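PDB 6P0X: salmonella plasmid virulence: SpvB from Salmonella typhimurium, which probably transfers ADP-ribose from NAD(+) to an arginine of host actin, blocking filament assembly, this chain being only the N-terminal domain of the toxin. Local coordinates for residues P30-S38 with V47-S55; Y186-V194 with Q261-D269. All coordinates share one frame; numbering follows the deposited sequence.

Interaction 1: residues P30-S38 with V47-S55; sequences PALALHYSS and VGWSCATMS. With AKR (acrylic acid), chain D; GOL (glycerol), chain F.
Y36 and W49 form a non-hydrogen-bonded antiparallel pair whose side chains share one face of the sheet and cross at about a right angle. A CH-pi contact joins them: Y36 CB sits 3.5 Å from the centroid of the W49 six-membered ring, only 4° off its normal. With Y36 CG anti to the backbone N (chi1 176°), the phenol ring runs on past the five-membered ring, the planes 51° apart, and Y36 CD1 comes 3.5 Å from W49 NE1. At the rim of the six-membered ring, L34 CB comes 3.8 Å from W49 CE3, while L34 CD2 turns to C51 CB (3.6 Å). H35 and S50 make the hydrogen-bonded pair: H35 N donates to S50 O almost linearly (2.9 Å), and S50 N returns a bond to H35 O. Beyond C51 the two segments part, and a glycerol bridges them, taking a bond from A52 N to its O1 (3.1 Å) and a weak one from A33 N; C51, A52 and T53 go on to line an acrylic acid pocket. Strand 33-36 is the middle of a three-stranded antiparallel sheet, between 16-19 and 49-50; I16 of the former touches both Y36 and W49, and strand 321-328 adds L322 against W49.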
# COMPACT_ATOMS: atom_id res chain seq x y z
N PRO A 30 0.12 0.89 -12.69
CA PRO A 30 1.11 0.94 -11.61
C PRO A 30 2.50 0.61 -12.12
O PRO A 30 2.68 -0.23 -13.00
CB PRO A 30 0.61 -0.12 -10.62
CG PRO A 30 -0.27 -1.02 -11.44
CD PRO A 30 -0.92 -0.13 -12.45
N ALA A 31 3.49 1.29 -11.55
CA ALA A 31 4.90 1.05 -11.84
C ALA A 31 5.51 0.45 -10.57
O ALA A 31 5.99 1.18 -9.70
CB ALA A 31 5.60 2.33 -12.27
N LEU A 32 5.48 -0.87 -10.48
CA LEU A 32 6.01 -1.59 -9.33
C LEU A 32 6.94 -2.69 -9.82
O LEU A 32 6.72 -3.30 -10.87
CB LEU A 32 4.90 -2.20 -8.48
CG LEU A 32 4.02 -1.26 -7.66
CD1 LEU A 32 2.93 -2.06 -6.96
CD2 LEU A 32 4.87 -0.50 -6.65
N ALA A 33 7.98 -2.95 -9.03
CA ALA A 33 8.93 -4.00 -9.34
C ALA A 33 9.54 -4.50 -8.05
O ALA A 33 9.51 -3.82 -7.02
CB ALA A 33 10.01 -3.52 -10.31
N LEU A 34 10.10 -5.71 -8.10
CA LEU A 34 10.84 -6.25 -6.97
C LEU A 34 12.28 -5.76 -7.05
O LEU A 34 12.90 -5.81 -8.12
CB LEU A 34 10.78 -7.78 -6.99
CG LEU A 34 9.56 -8.34 -6.26
CD1 LEU A 34 9.32 -9.80 -6.60
CD2 LEU A 34 9.75 -8.16 -4.76
N HIS A 35 12.80 -5.25 -5.94
CA HIS A 35 14.15 -4.72 -5.89
C HIS A 35 14.95 -5.48 -4.84
O HIS A 35 14.43 -5.79 -3.76
CB HIS A 35 14.15 -3.23 -5.57
CG HIS A 35 13.55 -2.39 -6.66
ND1 HIS A 35 14.02 -2.40 -7.95
CD2 HIS A 35 12.53 -1.51 -6.64
CE1 HIS A 35 13.31 -1.56 -8.69
NE2 HIS A 35 12.39 -1.01 -7.91
N TYR A 36 16.20 -5.79 -5.16
CA TYR A 36 17.10 -6.44 -4.22
C TYR A 36 18.19 -5.48 -3.77
O TYR A 36 18.82 -4.82 -4.61
CB TYR A 36 17.74 -7.69 -4.83
CG TYR A 36 18.75 -8.35 -3.92
CD1 TYR A 36 18.33 -9.18 -2.89
CD2 TYR A 36 20.11 -8.12 -4.08
CE1 TYR A 36 19.24 -9.78 -2.04
CE2 TYR A 36 21.03 -8.72 -3.23
CZ TYR A 36 20.59 -9.55 -2.22
OH TYR A 36 21.50 -10.16 -1.37
N SER A 37 18.41 -5.41 -2.46
CA SER A 37 19.51 -4.65 -1.89
C SER A 37 20.23 -5.54 -0.89
O SER A 37 19.59 -6.13 -0.01
CB SER A 37 19.01 -3.37 -1.20
OG SER A 37 20.08 -2.64 -0.65
N SER A 38 21.55 -5.65 -1.04
CA SER A 38 22.32 -6.53 -0.16
C SER A 38 22.22 -6.14 1.30
O SER A 38 22.41 -6.99 2.18
CB SER A 38 23.79 -6.56 -0.58
OG SER A 38 24.38 -5.28 -0.41
N VAL A 47 14.53 -11.76 3.08
CA VAL A 47 15.66 -10.86 3.30
C VAL A 47 16.13 -10.28 1.98
O VAL A 47 16.28 -11.00 0.98
CB VAL A 47 16.79 -11.60 4.03
CG1 VAL A 47 18.04 -10.75 4.10
CG2 VAL A 47 16.34 -12.00 5.42
N GLY A 48 16.35 -8.96 1.95
CA GLY A 48 16.99 -8.29 0.84
C GLY A 48 16.06 -7.81 -0.26
O GLY A 48 16.40 -6.86 -0.97
N TRP A 49 14.91 -8.46 -0.44
CA TRP A 49 13.98 -8.08 -1.49
C TRP A 49 12.84 -7.23 -0.93
O TRP A 49 12.41 -7.42 0.21
CB TRP A 49 13.40 -9.31 -2.19
CG TRP A 49 14.35 -10.02 -3.09
CD1 TRP A 49 15.17 -11.06 -2.76
CD2 TRP A 49 14.59 -9.74 -4.47
NE1 TRP A 49 15.90 -11.45 -3.86
CE2 TRP A 49 15.57 -10.65 -4.92
CE3 TRP A 49 14.08 -8.80 -5.37
CZ2 TRP A 49 16.04 -10.66 -6.23
CZ3 TRP A 49 14.55 -8.80 -6.68
CH2 TRP A 49 15.52 -9.73 -7.09
N SER A 50 12.35 -6.31 -1.75
CA SER A 50 11.26 -5.44 -1.33
C SER A 50 10.47 -4.99 -2.55
O SER A 50 11.01 -4.83 -3.65
CB SER A 50 11.77 -4.22 -0.57
OG SER A 50 12.68 -3.48 -1.37
N CYS A 51 9.17 -4.77 -2.33
CA CYS A 51 8.28 -4.17 -3.32
C CYS A 51 7.18 -3.46 -2.52
O CYS A 51 6.19 -4.07 -2.13
CB CYS A 51 7.69 -5.21 -4.27
SG CYS A 51 6.48 -4.52 -5.42
N ALA A 52 7.41 -2.18 -2.24
CA ALA A 52 6.52 -1.40 -1.41
C ALA A 52 5.87 -0.29 -2.22
O ALA A 52 6.46 0.22 -3.19
CB ALA A 52 7.26 -0.80 -0.21
N THR A 53 4.66 0.08 -1.83
CA THR A 53 3.96 1.18 -2.46
C THR A 53 4.35 2.50 -1.78
O THR A 53 4.94 2.52 -0.70
CB THR A 53 2.44 0.98 -2.40
OG1 THR A 53 2.02 0.91 -1.03
CG2 THR A 53 2.04 -0.31 -3.11
N MET A 54 4.01 3.60 -2.44
CA MET A 54 4.29 4.92 -1.89
C MET A 54 3.52 5.12 -0.59
O MET A 54 2.42 4.60 -0.40
CB MET A 54 3.90 5.99 -2.91
CG MET A 54 4.16 7.42 -2.46
SD MET A 54 3.89 8.58 -3.81
CE MET A 54 2.11 8.51 -3.95
N SER A 55 4.12 5.89 0.32
CA SER A 55 3.51 6.12 1.62
C SER A 55 3.99 7.43 2.21
O SER A 55 5.04 7.97 1.83
CB SER A 55 3.80 4.98 2.59
OG SER A 55 5.17 4.97 2.95
CA AKR D . 2.56 -2.28 2.59
CB AKR D . 3.07 -2.34 3.79
C AKR D . 3.45 -1.91 1.40
O AKR D . 3.84 -0.72 1.25
OXT AKR D . 3.79 -2.80 0.58
C1 GOL F . 9.66 -0.29 -4.16
O1 GOL F . 10.16 -1.36 -3.42
C2 GOL F . 9.18 -0.86 -5.52
O2 GOL F . 7.89 -1.36 -5.44
C3 GOL F . 9.29 0.31 -6.52
O3 GOL F . 8.86 -0.18 -7.76

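Interaction 2: residues Y186-V194 with Q261-D269; sequences YLAENGDNV and QNSWLARQD. With GOL (glycerol), chain G.
N190 OD1 is gripped by two donors arriving from opposite faces of its amide plane: W264 NE1 at 2.9 Å, tilted 31° from that plane, and D192 N at 3.0 Å. The indole N-H meets the carbonyl oxygen within its own ring plane, which lies 62° from the amide. Placing N190 CG between the backbone N and the carbonyl carbon (chi1 57°) lets OD1 turn back onto D192 N, an Asx turn that runs into the type II beta turn G191-V194 beyond strand 181-188. W264, in the loop between strands 237-244 and 271-273, is buried against this chain reversal: A188 O lies at the rim of its six-membered ring, 3.3 Å from W264 CH2, L187 CB touches W264 CZ3, and a glycerol lies over one face. At the turn itself N193 ND2 makes two bonds, to W264 O (2.7 Å), which it meets from above the carbonyl plane, and to S263 OG, the latter more bent. N193 O also approaches A266 CB. E189 OE2 accepts from N190 N on its anti lone pair and forms a salt bridge with R284, while E189 OE1 bonds Y210 OH. R284 also reaches N190 O, D192 O and L265 O.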
# COMPACT_ATOMS: atom_id res chain seq x y z
N TYR A 186 -5.31 -3.44 0.56
CA TYR A 186 -4.38 -4.07 1.48
C TYR A 186 -5.13 -5.01 2.42
O TYR A 186 -6.29 -4.78 2.76
CB TYR A 186 -3.61 -3.02 2.30
CG TYR A 186 -2.86 -2.01 1.46
CD1 TYR A 186 -3.48 -0.83 1.04
CD2 TYR A 186 -1.55 -2.23 1.06
CE1 TYR A 186 -2.80 0.10 0.27
CE2 TYR A 186 -0.87 -1.31 0.29
CZ TYR A 186 -1.50 -0.15 -0.10
OH TYR A 186 -0.82 0.77 -0.87
N LEU A 187 -4.44 -6.07 2.83
CA LEU A 187 -4.97 -7.06 3.76
C LEU A 187 -4.31 -6.89 5.12
O LEU A 187 -3.08 -6.74 5.20
CB LEU A 187 -4.73 -8.47 3.23
CG LEU A 187 -5.53 -8.87 1.99
CD1 LEU A 187 -5.02 -10.19 1.44
CD2 LEU A 187 -7.01 -8.94 2.32
N ALA A 188 -5.11 -6.93 6.17
CA ALA A 188 -4.60 -6.88 7.53
C ALA A 188 -4.08 -8.24 7.96
O ALA A 188 -4.70 -9.27 7.68
CB ALA A 188 -5.69 -6.41 8.49
N GLU A 189 -2.95 -8.25 8.65
CA GLU A 189 -2.40 -9.49 9.18
C GLU A 189 -3.35 -10.08 10.22
O GLU A 189 -4.07 -9.36 10.92
CB GLU A 189 -1.02 -9.24 9.79
CG GLU A 189 -0.36 -10.46 10.43
CD GLU A 189 0.05 -11.51 9.43
OE1 GLU A 189 1.24 -11.51 9.03
OE2 GLU A 189 -0.80 -12.35 9.05
N ASN A 190 -3.38 -11.40 10.30
CA ASN A 190 -4.23 -12.09 11.27
C ASN A 190 -3.48 -13.34 11.74
O ASN A 190 -2.27 -13.48 11.53
CB ASN A 190 -5.60 -12.40 10.66
CG ASN A 190 -5.52 -13.23 9.39
OD1 ASN A 190 -4.70 -14.13 9.27
ND2 ASN A 190 -6.38 -12.91 8.43
N GLY A 191 -4.20 -14.26 12.38
CA GLY A 191 -3.57 -15.44 12.94
C GLY A 191 -3.85 -16.73 12.19
O GLY A 191 -3.63 -17.82 12.73
N ASP A 192 -4.31 -16.62 10.95
CA ASP A 192 -4.60 -17.80 10.15
C ASP A 192 -3.37 -18.69 10.03
O ASP A 192 -2.28 -18.23 9.69
CB ASP A 192 -5.08 -17.41 8.75
CG ASP A 192 -6.38 -16.64 8.78
OD1 ASP A 192 -7.01 -16.56 9.86
OD2 ASP A 192 -6.78 -16.11 7.72
N ASN A 193 -3.55 -19.98 10.34
CA ASN A 193 -2.51 -21.00 10.25
C ASN A 193 -1.34 -20.74 11.19
O ASN A 193 -0.24 -21.24 10.96
CB ASN A 193 -2.01 -21.15 8.81
CG ASN A 193 -3.11 -21.54 7.85
OD1 ASN A 193 -3.89 -22.46 8.11
ND2 ASN A 193 -3.20 -20.84 6.72
N VAL A 194 -1.56 -19.97 12.25
CA VAL A 194 -0.53 -19.67 13.24
C VAL A 194 -0.88 -20.37 14.54
O VAL A 194 -2.01 -20.24 15.03
CB VAL A 194 -0.38 -18.15 13.45
CG1 VAL A 194 0.67 -17.86 14.51
CG2 VAL A 194 -0.03 -17.45 12.14
N GLN A 261 -9.66 -19.45 -2.12
CA GLN A 261 -10.49 -20.41 -1.38
C GLN A 261 -9.88 -20.82 -0.05
O GLN A 261 -10.61 -21.35 0.80
CB GLN A 261 -10.72 -21.67 -2.23
N ASN A 262 -8.59 -20.59 0.16
CA ASN A 262 -7.90 -20.98 1.38
C ASN A 262 -7.32 -19.75 2.08
O ASN A 262 -7.32 -18.64 1.54
CB ASN A 262 -6.78 -21.98 1.09
CG ASN A 262 -7.28 -23.23 0.39
OD1 ASN A 262 -7.35 -23.29 -0.83
ND2 ASN A 262 -7.64 -24.24 1.18
N SER A 263 -6.79 -19.98 3.27
CA SER A 263 -6.13 -18.94 4.04
C SER A 263 -4.65 -18.89 3.68
O SER A 263 -4.06 -19.87 3.22
CB SER A 263 -6.31 -19.18 5.54
OG SER A 263 -5.77 -20.43 5.92
N TRP A 264 -4.04 -17.72 3.89
CA TRP A 264 -2.65 -17.55 3.50
C TRP A 264 -1.72 -18.35 4.41
O TRP A 264 -2.05 -18.66 5.56
CB TRP A 264 -2.26 -16.07 3.50
CG TRP A 264 -2.69 -15.25 4.69
CD1 TRP A 264 -3.17 -15.70 5.90
CD2 TRP A 264 -2.68 -13.82 4.78
NE1 TRP A 264 -3.45 -14.63 6.72
CE2 TRP A 264 -3.16 -13.47 6.05
CE3 TRP A 264 -2.31 -12.80 3.89
CZ2 TRP A 264 -3.28 -12.14 6.47
CZ3 TRP A 264 -2.43 -11.48 4.30
CH2 TRP A 264 -2.92 -11.17 5.58
N LEU A 265 -0.55 -18.68 3.88
CA LEU A 265 0.39 -19.52 4.59
C LEU A 265 1.09 -18.74 5.70
O LEU A 265 1.22 -17.51 5.64
CB LEU A 265 1.44 -20.08 3.63
CG LEU A 265 0.94 -21.05 2.55
CD1 LEU A 265 2.06 -21.36 1.56
CD2 LEU A 265 0.44 -22.33 3.19
N ALA A 266 1.55 -19.47 6.71
CA ALA A 266 2.34 -18.90 7.79
C ALA A 266 3.80 -19.22 7.55
O ALA A 266 4.15 -20.39 7.34
CB ALA A 266 1.88 -19.44 9.15
N ARG A 267 4.65 -18.20 7.58
CA ARG A 267 6.06 -18.38 7.26
C ARG A 267 6.80 -19.02 8.43
O ARG A 267 6.34 -19.02 9.57
CB ARG A 267 6.71 -17.04 6.91
CG ARG A 267 6.65 -16.02 8.02
CD ARG A 267 6.99 -14.62 7.51
NE ARG A 267 8.39 -14.50 7.12
CZ ARG A 267 8.87 -13.49 6.40
NH1 ARG A 267 8.06 -12.53 5.98
NH2 ARG A 267 10.16 -13.45 6.10
N GLN A 268 7.97 -19.57 8.12
CA GLN A 268 8.79 -20.23 9.13
C GLN A 268 9.59 -19.24 9.96
O GLN A 268 10.05 -19.61 11.05
CB GLN A 268 9.74 -21.22 8.47
CG GLN A 268 9.06 -22.46 7.92
CD GLN A 268 10.04 -23.42 7.29
OE1 GLN A 268 11.12 -23.67 7.83
NE2 GLN A 268 9.68 -23.96 6.13
N ASP A 269 9.76 -18.01 9.49
CA ASP A 269 10.61 -17.02 10.15
C ASP A 269 9.82 -15.76 10.51
O ASP A 269 10.16 -14.66 10.06
CB ASP A 269 11.81 -16.67 9.27
CG ASP A 269 11.41 -16.06 7.93
OD1 ASP A 269 10.33 -16.40 7.40
OD2 ASP A 269 12.17 -15.21 7.43
C1 GOL G . -6.99 -14.59 2.19
O1 GOL G . -6.80 -13.54 1.29
C2 GOL G . -6.22 -14.21 3.48
O2 GOL G . -6.19 -15.26 4.39
C3 GOL G . -6.96 -12.97 4.02
O3 GOL G . -6.57 -12.80 5.35

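How the interactions relate
Interactions 1 and 2 have centres about 21 Å apart yet meet directly: T53 OG1, near the end of segment 47-55, lies 2.8 Å from Y186 OH, at the start of segment 186-194, a probable hydrogen bond. An acrylic acid molecule sits beside this junction, its O 3.3 Å from T53 N, in a pocket that C51, A52 and T53 share with L170, M208 and R209. Interaction 2 borders the same pocket just past strand 181-188, where E189 pairs by backbone with M208 and the A188 side chain touches R209; the L187 side chain is about 10 Å from a bound acrylic acid. R267 also bonds G43 O and N42 OD1, between the segments of interaction 1.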